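Local coordinates for protein DNA polymerase III subunit beta (Caulobacter crescentus, PDB 5WCE) that probably confers processivity on DNA polymerases by closing, as a head-to-tail homodimer, into a ring-shaped sliding clamp that encircles DNA and tethers them to it, at residues A[130-135]-A[228-233]; A[164-169]-A[179-184]. All blocks are in the same frame, centred on the assembly; numbering follows the deposited sequence.

Both contacts involve strands of the central domain, in different antiparallel sheets. Interaction 1 lays the loop 130-135, which leads into strand 136-139, along the end of strand 226-231, in a sheet that continues through 235-240 and 243-248 into strand 58-65 of the N-terminal part of the chain. Interaction 2 is the hairpin of strands 165-173 and 176-184, whose sheet runs on through 188-195 to strand 370-374. The centres of interaction 1 and interaction 2 are about 17 Å apart; the nearest atoms of interaction 1 and interaction 2 are about 5 Å apart, without touching. In sequence the hairpin falls between the two halves of interaction 1. No other chain of the assembly reaches either contact.

Interaction 1 of 2, residues A[130-135]-A[228-233]; sequences DGLSSR and DLQVSP
G131 sets its carbonyl O 3.3 Å from S232 CB, and just before it the carbonyl O of D130 takes a proton from a water that also bonds S232 OG, itself hydrogen-bonded to Q234 N. L132 crosses the Q230 side chain at about a right angle, its CB 4.0 Å from Q230 CB, while CD2 reaches the backbone at S232 N. S133 is gripped three times: its N donates to V231 O (2.9 Å), its OG accepts from V231 N (3.0 Å), and its O receives Q230 NE2 (2.9 Å) nearly along the C=O axis. With chi1 at 65°, S133 OG sits between its own N and carbonyl carbon, where it also donates to S134 O. The loop runs roughly antiparallel beside the end of strand 226-231, and strand 136-139 then pairs with that strand as the edge of the sheet, L229 bonding I136. R135 lies extended over the Q230 amide, whose plane is 34° from the guanidinium and whose OE1 is held by R237 NH1. An alanine in place of Q230 would probably leave S133 O without its NE2 donor and R237 without this acceptor, and take the amide from over one guanidinium face. R135 CD passes 3.4 Å from D228 OD2, while NE makes its salt bridge with E239.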
loop_
_atom_site.group_PDB
_atom_site.type_symbol
_atom_site.label_atom_id
_atom_site.label_comp_id
_atom_site.label_asym_id
_atom_site.label_seq_id
_atom_site.Cartn_x
_atom_site.Cartn_y
_atom_site.Cartn_z
ATOM N N ASP A 130 -4.923 -35.346 17.317
ATOM C CA ASP A 130 -4.990 -36.170 18.516
ATOM C C ASP A 130 -4.719 -35.320 19.716
ATOM O O ASP A 130 -3.946 -34.360 19.634
ATOM C CB ASP A 130 -3.948 -37.308 18.487
ATOM C CG ASP A 130 -4.217 -38.329 17.421
ATOM O OD1 ASP A 130 -5.300 -38.290 16.784
ATOM O OD2 ASP A 130 -3.329 -39.191 17.233
ATOM N N GLY A 131 -5.377 -35.655 20.817
ATOM C CA GLY A 131 -5.129 -34.997 22.070
ATOM C C GLY A 131 -5.932 -33.757 22.326
ATOM O O GLY A 131 -5.845 -33.249 23.420
ATOM N N LEU A 132 -6.707 -33.247 21.357
ATOM C CA LEU A 132 -7.442 -31.992 21.557
ATOM C C LEU A 132 -8.577 -32.176 22.563
ATOM O O LEU A 132 -9.190 -33.270 22.621
ATOM C CB LEU A 132 -8.032 -31.456 20.240
ATOM C CG LEU A 132 -7.018 -30.889 19.248
ATOM C CD1 LEU A 132 -7.709 -30.543 17.931
ATOM C CD2 LEU A 132 -6.308 -29.669 19.835
ATOM N N SER A 133 -8.876 -31.111 23.309
ATOM C CA SER A 133 -10.108 -31.059 24.100
ATOM C C SER A 133 -11.348 -31.190 23.184
ATOM O O SER A 133 -11.272 -31.018 21.945
ATOM C CB SER A 133 -10.213 -29.744 24.840
ATOM O OG SER A 133 -10.355 -28.612 23.967
ATOM N N SER A 134 -12.485 -31.451 23.820
ATOM C CA SER A 134 -13.786 -31.228 23.178
ATOM C C SER A 134 -13.933 -29.761 22.769
ATOM O O SER A 134 -13.292 -28.864 23.326
ATOM C CB SER A 134 -14.956 -31.654 24.105
ATOM O OG SER A 134 -14.928 -30.960 25.340
ATOM N N ARG A 135 -14.781 -29.543 21.776
ATOM C CA ARG A 135 -15.113 -28.222 21.272
ATOM C C ARG A 135 -15.692 -27.341 22.381
ATOM O O ARG A 135 -16.565 -27.753 23.121
ATOM C CB ARG A 135 -16.099 -28.317 20.109
ATOM C CG ARG A 135 -15.437 -28.842 18.847
ATOM C CD ARG A 135 -16.475 -29.185 17.795
ATOM N NE ARG A 135 -15.803 -29.715 16.625
ATOM C CZ ARG A 135 -15.292 -30.950 16.539
ATOM N NH1 ARG A 135 -15.406 -31.834 17.550
ATOM N NH2 ARG A 135 -14.676 -31.311 15.424
ATOM N N ASP A 228 -15.731 -22.435 17.456
ATOM C CA ASP A 228 -15.322 -23.537 18.288
ATOM C C ASP A 228 -13.776 -23.581 18.515
ATOM O O ASP A 228 -12.980 -23.499 17.558
ATOM C CB ASP A 228 -15.868 -24.859 17.720
ATOM C CG ASP A 228 -17.341 -25.082 18.065
ATOM O OD1 ASP A 228 -17.954 -24.254 18.769
ATOM O OD2 ASP A 228 -17.894 -26.107 17.709
ATOM N N LEU A 229 -13.369 -23.708 19.787
ATOM C CA LEU A 229 -11.986 -23.751 20.162
ATOM C C LEU A 229 -11.694 -25.110 20.792
ATOM O O LEU A 229 -12.476 -25.653 21.626
ATOM C CB LEU A 229 -11.665 -22.610 21.137
ATOM C CG LEU A 229 -10.263 -22.524 21.714
ATOM C CD1 LEU A 229 -9.238 -22.184 20.648
ATOM C CD2 LEU A 229 -10.241 -21.426 22.762
ATOM N N GLN A 230 -10.563 -25.688 20.395
ATOM C CA GLN A 230 -10.036 -26.865 21.031
ATOM C C GLN A 230 -8.596 -26.618 21.382
ATOM O O GLN A 230 -7.866 -25.929 20.653
ATOM C CB GLN A 230 -10.181 -28.110 20.157
ATOM C CG GLN A 230 -11.608 -28.474 19.841
ATOM C CD GLN A 230 -11.695 -29.503 18.730
ATOM O OE1 GLN A 230 -11.583 -29.169 17.550
ATOM N NE2 GLN A 230 -11.893 -30.740 19.105
ATOM N N VAL A 231 -8.197 -27.191 22.515
ATOM C CA VAL A 231 -6.870 -26.956 23.027
ATOM C C VAL A 231 -6.281 -28.237 23.603
ATOM O O VAL A 231 -6.984 -29.052 24.169
ATOM C CB VAL A 231 -6.898 -25.892 24.133
ATOM C CG1 VAL A 231 -5.497 -25.632 24.655
ATOM C CG2 VAL A 231 -7.507 -24.603 23.628
ATOM N N SER A 232 -4.987 -28.419 23.399
ATOM C CA SER A 232 -4.158 -29.350 24.160
ATOM C C SER A 232 -2.845 -28.609 24.437
ATOM O O SER A 232 -2.627 -27.512 23.876
ATOM C CB SER A 232 -3.839 -30.572 23.318
ATOM O OG SER A 232 -2.918 -30.240 22.287
ATOM N N PRO A 233 -1.942 -29.205 25.220
ATOM C CA PRO A 233 -0.628 -28.516 25.400
ATOM C C PRO A 233 0.237 -28.472 24.111
ATOM O O PRO A 233 1.196 -27.745 24.080
ATOM C CB PRO A 233 0.062 -29.355 26.499
ATOM C CG PRO A 233 -1.047 -30.148 27.158
ATOM C CD PRO A 233 -2.039 -30.419 26.066
HETATM O O HOH W 1 -2.695 -32.327 20.769
#

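Interaction 2 of 2, residues A[164-169]-A[179-184]; sequences NGLYVH and LRAVAT
Y167 and V182 form a hydrogen-bonded pair of an antiparallel beta hairpin, strands 165-173 and 176-184, inside the central domain of the clamp. Y167 N donates to V182 O, and V182 N returns the bond to Y167 O; H169 and R180 repeat the pattern. Between them V168 faces A181 as a non-hydrogen-bonded pair.

The tight part includes the face carrying Y167, H169, R180 and V182. With chi1 at 61°, the H169 ring lies between its own N and carbonyl carbon, and is sandwiched: Y167 CE2 sits over one face, and R180 CB, offset toward the rim, makes a CH-pi contact with the other, 4.3 Å from the ring centroid. R180 CD comes closer, 3.6 Å from H169 NE2. V182 CG2 meets the ring edge at H169 CE1, 3.9 Å away. H169 NE2 bonds Y257 OH, which R180 NH1 also reaches, while R180 NH2 forms salt bridges with E193 and E173.

The other face is apolar and also well packed: V168 CG1 touches L179 CD1 at 4.0 Å. L166, its CG anti to the backbone N, sends CD1 to within 3.8 Å of A183 CB, and its CD2 lies 4.0 Å from A181 CB. The loose side is the end near G165, where the strands part enough to admit a water 2.7 Å from G165 O that accepts a bond from T184 N at 2.8 Å.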
loop_
_atom_site.group_PDB
_atom_site.type_symbol
_atom_site.label_atom_id
_atom_site.label_comp_id
_atom_site.label_asym_id
_atom_site.label_seq_id
_atom_site.Cartn_x
_atom_site.Cartn_y
_atom_site.Cartn_z
ATOM N N ASN A 164 6.677 -14.638 20.853
ATOM C CA ASN A 164 6.179 -14.457 19.507
ATOM C C ASN A 164 4.803 -15.108 19.351
ATOM O O ASN A 164 4.464 -15.560 18.282
ATOM C CB ASN A 164 7.169 -15.006 18.448
ATOM C CG ASN A 164 8.595 -14.485 18.657
ATOM O OD1 ASN A 164 8.799 -13.450 19.295
ATOM N ND2 ASN A 164 9.582 -15.232 18.177
ATOM N N GLY A 165 4.005 -15.131 20.414
ATOM C CA GLY A 165 2.610 -15.513 20.284
ATOM C C GLY A 165 1.778 -15.000 21.445
ATOM O O GLY A 165 2.282 -14.272 22.309
ATOM N N LEU A 166 0.510 -15.385 21.447
ATOM C CA LEU A 166 -0.490 -14.835 22.350
ATOM C C LEU A 166 -0.798 -15.887 23.394
ATOM O O LEU A 166 -1.167 -17.008 23.031
ATOM C CB LEU A 166 -1.736 -14.456 21.551
ATOM C CG LEU A 166 -2.883 -13.796 22.355
ATOM C CD1 LEU A 166 -2.442 -12.409 22.794
ATOM C CD2 LEU A 166 -4.125 -13.713 21.483
ATOM N N TYR A 167 -0.574 -15.563 24.670
ATOM C CA TYR A 167 -0.752 -16.536 25.730
ATOM C C TYR A 167 -2.226 -16.600 26.129
ATOM O O TYR A 167 -2.759 -15.644 26.728
ATOM C CB TYR A 167 0.129 -16.217 26.939
ATOM C CG TYR A 167 0.038 -17.210 28.065
ATOM C CD1 TYR A 167 0.184 -18.575 27.832
ATOM C CD2 TYR A 167 -0.158 -16.799 29.376
ATOM C CE1 TYR A 167 0.119 -19.487 28.863
ATOM C CE2 TYR A 167 -0.232 -17.699 30.430
ATOM C CZ TYR A 167 -0.104 -19.029 30.171
ATOM O OH TYR A 167 -0.155 -19.915 31.207
ATOM N N VAL A 168 -2.882 -17.713 25.788
ATOM C CA VAL A 168 -4.307 -17.898 26.016
ATOM C C VAL A 168 -4.472 -18.884 27.138
ATOM O O VAL A 168 -3.956 -19.977 27.071
ATOM C CB VAL A 168 -5.057 -18.318 24.739
ATOM C CG1 VAL A 168 -6.521 -18.554 25.055
ATOM C CG2 VAL A 168 -4.847 -17.301 23.656
ATOM N N HIS A 169 -5.125 -18.446 28.218
ATOM C CA HIS A 169 -5.269 -19.190 29.423
ATOM C C HIS A 169 -6.446 -18.716 30.281
ATOM O O HIS A 169 -7.025 -17.659 30.020
ATOM C CB HIS A 169 -3.994 -19.102 30.283
ATOM C CG HIS A 169 -3.645 -17.703 30.715
ATOM N ND1 HIS A 169 -3.418 -16.675 29.818
ATOM C CD2 HIS A 169 -3.486 -17.168 31.948
ATOM C CE1 HIS A 169 -3.144 -15.564 30.491
ATOM N NE2 HIS A 169 -3.169 -15.843 31.783
ATOM N N LEU A 179 -11.440 -16.203 30.716
ATOM C CA LEU A 179 -10.571 -16.535 29.575
ATOM C C LEU A 179 -9.755 -15.269 29.227
ATOM O O LEU A 179 -10.347 -14.238 28.901
ATOM C CB LEU A 179 -11.404 -16.996 28.388
ATOM C CG LEU A 179 -10.663 -17.396 27.105
ATOM C CD1 LEU A 179 -9.754 -18.564 27.372
ATOM C CD2 LEU A 179 -11.632 -17.758 25.996
ATOM N N ARG A 180 -8.419 -15.383 29.278
ATOM C CA ARG A 180 -7.517 -14.246 29.204
ATOM C C ARG A 180 -6.481 -14.442 28.085
ATOM O O ARG A 180 -5.995 -15.554 27.860
ATOM C CB ARG A 180 -6.797 -14.052 30.561
ATOM C CG ARG A 180 -5.794 -12.885 30.590
ATOM C CD ARG A 180 -5.127 -12.792 31.950
ATOM N NE ARG A 180 -6.024 -12.224 32.943
ATOM C CZ ARG A 180 -5.685 -11.967 34.220
ATOM N NH1 ARG A 180 -4.466 -12.265 34.695
ATOM N NH2 ARG A 180 -6.579 -11.418 35.045
ATOM N N ALA A 181 -6.177 -13.373 27.389
ATOM C CA ALA A 181 -5.127 -13.328 26.401
ATOM C C ALA A 181 -4.092 -12.281 26.836
ATOM O O ALA A 181 -4.471 -11.140 27.162
ATOM C CB ALA A 181 -5.697 -12.983 25.048
ATOM N N VAL A 182 -2.828 -12.678 26.865
ATOM C CA VAL A 182 -1.710 -11.775 27.233
ATOM C C VAL A 182 -0.651 -11.813 26.124
ATOM O O VAL A 182 -0.273 -12.894 25.641
ATOM C CB VAL A 182 -1.044 -12.136 28.556
ATOM C CG1 VAL A 182 0.207 -11.288 28.778
ATOM C CG2 VAL A 182 -2.003 -11.936 29.711
ATOM N N ALA A 183 -0.236 -10.628 25.674
ATOM C CA ALA A 183 0.827 -10.494 24.673
ATOM C C ALA A 183 1.902 -9.578 25.243
ATOM O O ALA A 183 1.587 -8.568 25.888
ATOM C CB ALA A 183 0.289 -9.898 23.391
ATOM N N THR A 184 3.134 -9.927 25.028
ATOM C CA THR A 184 4.272 -9.048 25.339
ATOM C C THR A 184 5.454 -9.334 24.389
ATOM O O THR A 184 5.721 -10.479 23.998
ATOM C CB THR A 184 4.697 -9.138 26.810
ATOM O OG1 THR A 184 5.728 -8.172 27.069
ATOM C CG2 THR A 184 5.145 -10.500 27.234
HETATM O O HOH W 2 3.533 -12.230 23.500
#